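PDB 3FYF: protein bvu-3222 from Bacteroides vulgatus ATCC 8482, which is of unknown function but, as a DUF4251 family member made with a signal sequence, probably works in the periplasm. Local coordinates for residues B[113-125]-B[131-143]. Sequence-based numbering, arbitrary orientation. Where two conformers were deposited one is given.
Sequences QDKDGNVYYNYGI and SATVSIVLTGGTN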
# COMPACT_ATOMS: atom_id res chain seq x y z
N GLN B 113 15.21 -1.24 16.37
CA GLN B 113 15.32 -0.07 15.52
C GLN B 113 16.57 -0.18 14.66
O GLN B 113 17.64 -0.50 15.17
CB GLN B 113 15.36 1.21 16.38
CG GLN B 113 15.44 2.51 15.59
CD GLN B 113 15.25 3.76 16.43
OE1 GLN B 113 14.50 3.77 17.41
NE2 GLN B 113 15.91 4.84 16.04
N ASP B 114 16.44 0.08 13.36
CA ASP B 114 17.62 0.08 12.49
C ASP B 114 18.36 1.42 12.54
O ASP B 114 18.05 2.27 13.37
CB ASP B 114 17.28 -0.39 11.06
CG ASP B 114 16.47 0.60 10.24
OD1 ASP B 114 16.18 1.74 10.67
OD2 ASP B 114 16.11 0.22 9.11
N LYS B 115 19.34 1.61 11.65
CA LYS B 115 20.13 2.84 11.65
C LYS B 115 19.36 4.05 11.11
O LYS B 115 19.74 5.20 11.38
CB LYS B 115 21.48 2.64 10.93
CG LYS B 115 21.41 2.57 9.41
CD LYS B 115 22.81 2.68 8.81
CE LYS B 115 22.78 3.06 7.33
NZ LYS B 115 22.48 1.90 6.45
N ASP B 116 18.27 3.79 10.39
CA ASP B 116 17.46 4.85 9.79
C ASP B 116 16.20 5.14 10.60
O ASP B 116 15.31 5.86 10.14
CB ASP B 116 17.09 4.46 8.36
CG ASP B 116 18.29 4.46 7.43
OD1 ASP B 116 18.93 5.52 7.27
OD2 ASP B 116 18.60 3.39 6.86
N GLY B 117 16.12 4.58 11.79
CA GLY B 117 14.98 4.78 12.66
C GLY B 117 13.71 4.07 12.23
O GLY B 117 12.63 4.43 12.68
N ASN B 118 13.83 3.06 11.37
CA ASN B 118 12.71 2.14 11.09
C ASN B 118 12.57 1.18 12.26
O ASN B 118 13.56 0.61 12.71
CB ASN B 118 12.94 1.33 9.81
CG ASN B 118 13.25 2.19 8.62
OD1 ASN B 118 12.51 3.12 8.29
ND2 ASN B 118 14.33 1.86 7.92
N VAL B 119 11.34 1.00 12.74
CA VAL B 119 11.10 0.21 13.96
C VAL B 119 10.45 -1.13 13.65
O VAL B 119 9.50 -1.22 12.88
CB VAL B 119 10.24 1.00 14.97
CG1 VAL B 119 9.96 0.19 16.24
CG2 VAL B 119 10.92 2.30 15.30
N TYR B 120 10.99 -2.18 14.26
CA TYR B 120 10.51 -3.54 14.06
C TYR B 120 9.92 -4.03 15.38
O TYR B 120 10.64 -4.35 16.32
CB TYR B 120 11.66 -4.42 13.55
CG TYR B 120 12.17 -3.95 12.20
CD1 TYR B 120 11.70 -4.51 11.01
CD2 TYR B 120 13.11 -2.91 12.10
CE1 TYR B 120 12.15 -4.06 9.77
CE2 TYR B 120 13.56 -2.45 10.87
CZ TYR B 120 13.08 -3.03 9.71
OH TYR B 120 13.54 -2.57 8.50
N TYR B 121 8.59 -4.06 15.42
CA TYR B 121 7.83 -4.39 16.63
C TYR B 121 7.11 -5.72 16.43
O TYR B 121 6.20 -5.83 15.59
CB TYR B 121 6.83 -3.26 16.90
CG TYR B 121 6.15 -3.30 18.25
CD1 TYR B 121 4.96 -3.99 18.44
CD2 TYR B 121 6.68 -2.59 19.34
CE1 TYR B 121 4.32 -4.00 19.68
CE2 TYR B 121 6.05 -2.60 20.58
CZ TYR B 121 4.87 -3.31 20.74
OH TYR B 121 4.23 -3.33 21.96
N ASN B 122 7.52 -6.73 17.19
CA ASN B 122 6.98 -8.08 17.08
C ASN B 122 6.29 -8.52 18.37
O ASN B 122 6.73 -8.13 19.45
CB ASN B 122 8.09 -9.09 16.73
CG ASN B 122 8.66 -8.91 15.32
OD1 ASN B 122 9.65 -9.54 14.96
ND2 ASN B 122 8.03 -8.06 14.52
N TYR B 123 5.23 -9.32 18.25
CA TYR B 123 4.50 -9.87 19.40
C TYR B 123 3.53 -11.00 19.04
O TYR B 123 3.23 -11.22 17.86
CB TYR B 123 3.75 -8.77 20.18
CG TYR B 123 2.66 -8.04 19.40
CD1 TYR B 123 2.98 -6.96 18.59
CD2 TYR B 123 1.33 -8.43 19.49
CE1 TYR B 123 2.00 -6.28 17.88
CE2 TYR B 123 0.34 -7.76 18.79
CZ TYR B 123 0.68 -6.68 17.98
OH TYR B 123 -0.28 -6.01 17.28
N GLY B 124 3.06 -11.70 20.06
CA GLY B 124 2.05 -12.75 19.90
C GLY B 124 0.73 -12.35 20.53
O GLY B 124 0.69 -11.49 21.42
N ILE B 125 -0.35 -12.95 20.05
CA ILE B 125 -1.69 -12.76 20.59
C ILE B 125 -2.26 -14.13 20.94
O ILE B 125 -2.30 -15.02 20.10
CB ILE B 125 -2.65 -12.07 19.57
CG1 ILE B 125 -2.15 -10.67 19.18
CG2 ILE B 125 -4.08 -11.98 20.12
CD1 ILE B 125 -2.52 -9.58 20.16
N SER B 131 -4.91 -18.22 17.49
CA SER B 131 -3.75 -17.47 17.98
C SER B 131 -2.96 -16.90 16.80
O SER B 131 -3.09 -17.37 15.67
CB SER B 131 -2.86 -18.37 18.83
OG SER B 131 -2.41 -19.50 18.09
N ALA B 132 -2.12 -15.89 17.07
CA ALA B 132 -1.34 -15.25 16.00
C ALA B 132 -0.03 -14.62 16.46
O ALA B 132 0.10 -14.18 17.60
CB ALA B 132 -2.19 -14.20 15.27
N THR B 133 0.95 -14.61 15.57
CA THR B 133 2.11 -13.75 15.73
C THR B 133 2.00 -12.58 14.76
O THR B 133 1.59 -12.74 13.61
CB THR B 133 3.45 -14.49 15.57
OG1 THR B 133 3.46 -15.22 14.34
CG2 THR B 133 3.68 -15.44 16.74
N VAL B 134 2.36 -11.41 15.26
CA VAL B 134 2.19 -10.14 14.57
C VAL B 134 3.55 -9.50 14.38
O VAL B 134 4.39 -9.52 15.29
CB VAL B 134 1.29 -9.19 15.41
CG1 VAL B 134 1.06 -7.88 14.69
CG2 VAL B 134 -0.06 -9.84 15.74
N SER B 135 3.78 -8.96 13.19
CA SER B 135 5.02 -8.27 12.87
C SER B 135 4.74 -6.90 12.26
O SER B 135 4.16 -6.81 11.18
CB SER B 135 5.88 -9.14 11.95
OG SER B 135 7.20 -8.65 11.87
N ILE B 136 5.13 -5.85 12.97
CA ILE B 136 4.93 -4.48 12.53
C ILE B 136 6.27 -3.88 12.11
O ILE B 136 7.26 -3.99 12.82
CB ILE B 136 4.28 -3.58 13.64
CG1 ILE B 136 2.90 -4.11 14.05
CG2 ILE B 136 4.18 -2.11 13.18
CD1 ILE B 136 2.30 -3.46 15.31
N VAL B 137 6.28 -3.25 10.94
CA VAL B 137 7.42 -2.45 10.52
C VAL B 137 6.90 -1.02 10.41
O VAL B 137 5.98 -0.77 9.63
CB VAL B 137 7.99 -2.92 9.16
CG1 VAL B 137 9.17 -2.05 8.76
CG2 VAL B 137 8.40 -4.42 9.22
N LEU B 138 7.48 -0.11 11.19
CA LEU B 138 7.16 1.32 11.13
C LEU B 138 8.25 2.07 10.36
O LEU B 138 9.43 1.98 10.70
CB LEU B 138 7.01 1.90 12.54
CG LEU B 138 6.99 3.41 12.81
CD1 LEU B 138 5.73 4.07 12.28
CD2 LEU B 138 7.11 3.67 14.30
N THR B 139 7.85 2.80 9.32
CA THR B 139 8.78 3.58 8.51
C THR B 139 9.29 4.80 9.30
O THR B 139 8.49 5.59 9.80
CB THR B 139 8.13 4.03 7.18
OG1 THR B 139 7.57 2.89 6.51
CG2 THR B 139 9.13 4.70 6.26
N GLY B 140 10.61 4.94 9.40
CA GLY B 140 11.24 6.03 10.14
C GLY B 140 10.91 7.42 9.62
O GLY B 140 10.89 7.65 8.40
N GLY B 141 10.63 8.34 10.54
CA GLY B 141 10.22 9.71 10.20
C GLY B 141 8.78 9.83 9.73
O GLY B 141 8.39 10.88 9.23
N THR B 142 7.99 8.77 9.88
CA THR B 142 6.57 8.74 9.50
C THR B 142 5.78 7.94 10.55
O THR B 142 6.38 7.32 11.42
CB THR B 142 6.31 8.03 8.14
OG1 THR B 142 6.54 6.63 8.30
CG2 THR B 142 7.18 8.56 7.00
N ASN B 143 4.45 7.95 10.45
CA ASN B 143 3.62 6.96 11.16
C ASN B 143 3.04 5.88 10.24
O ASN B 143 2.07 5.20 10.57
CB ASN B 143 2.55 7.60 12.07
CG ASN B 143 1.34 8.17 11.30
OD1 ASN B 143 0.25 8.28 11.86
ND2 ASN B 143 1.55 8.57 10.05
O HOH W 1 8.70 -6.41 12.56
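Tyr-123 lies against Val-134 in an antiparallel beta hairpin, strands 119-125 and 132-138 of an antiparallel sheet, flanked by strands 100-113 and 144-151. Its chi1 of 63° turns the ring toward the partner strand, so that Val-134 CB stands over one face, 3.8 Å from the ring centroid, while Ile-136 CD1 meets the ring edge at CE1. Val-119, Tyr-121 and Leu-138 share this buried side, packing against helix 27-44. On the opposite side Val-137 spreads both methyls along the Tyr-120 ring, CG1 lying 3.7 Å from CE1. Eight backbone bonds join the strands, from Val-119 with Leu-138 to Ile-125 with Ala-132. Just before strand 119-125, Asn-118 OD1 accepts a nearly straight bond from Gly-140 N (2.9 Å, 170°). Its ND2 gives to Asp-114 OD2 on the syn lone pair and to Asn-91 of the second subunit. An alanine at Asn-118 is likely to leave Gly-140 N without its acceptor and Asp-114 OD2 without this donor. Asp-114 forms an Asx turn, OD1 taking Asp-116 N and Asn-118 N from opposite faces of the carboxylate. On the side of the sheet that carries Tyr-120, a water accepts from Asn-122 ND2 and donates to Ile-136 O at 2.8 Å.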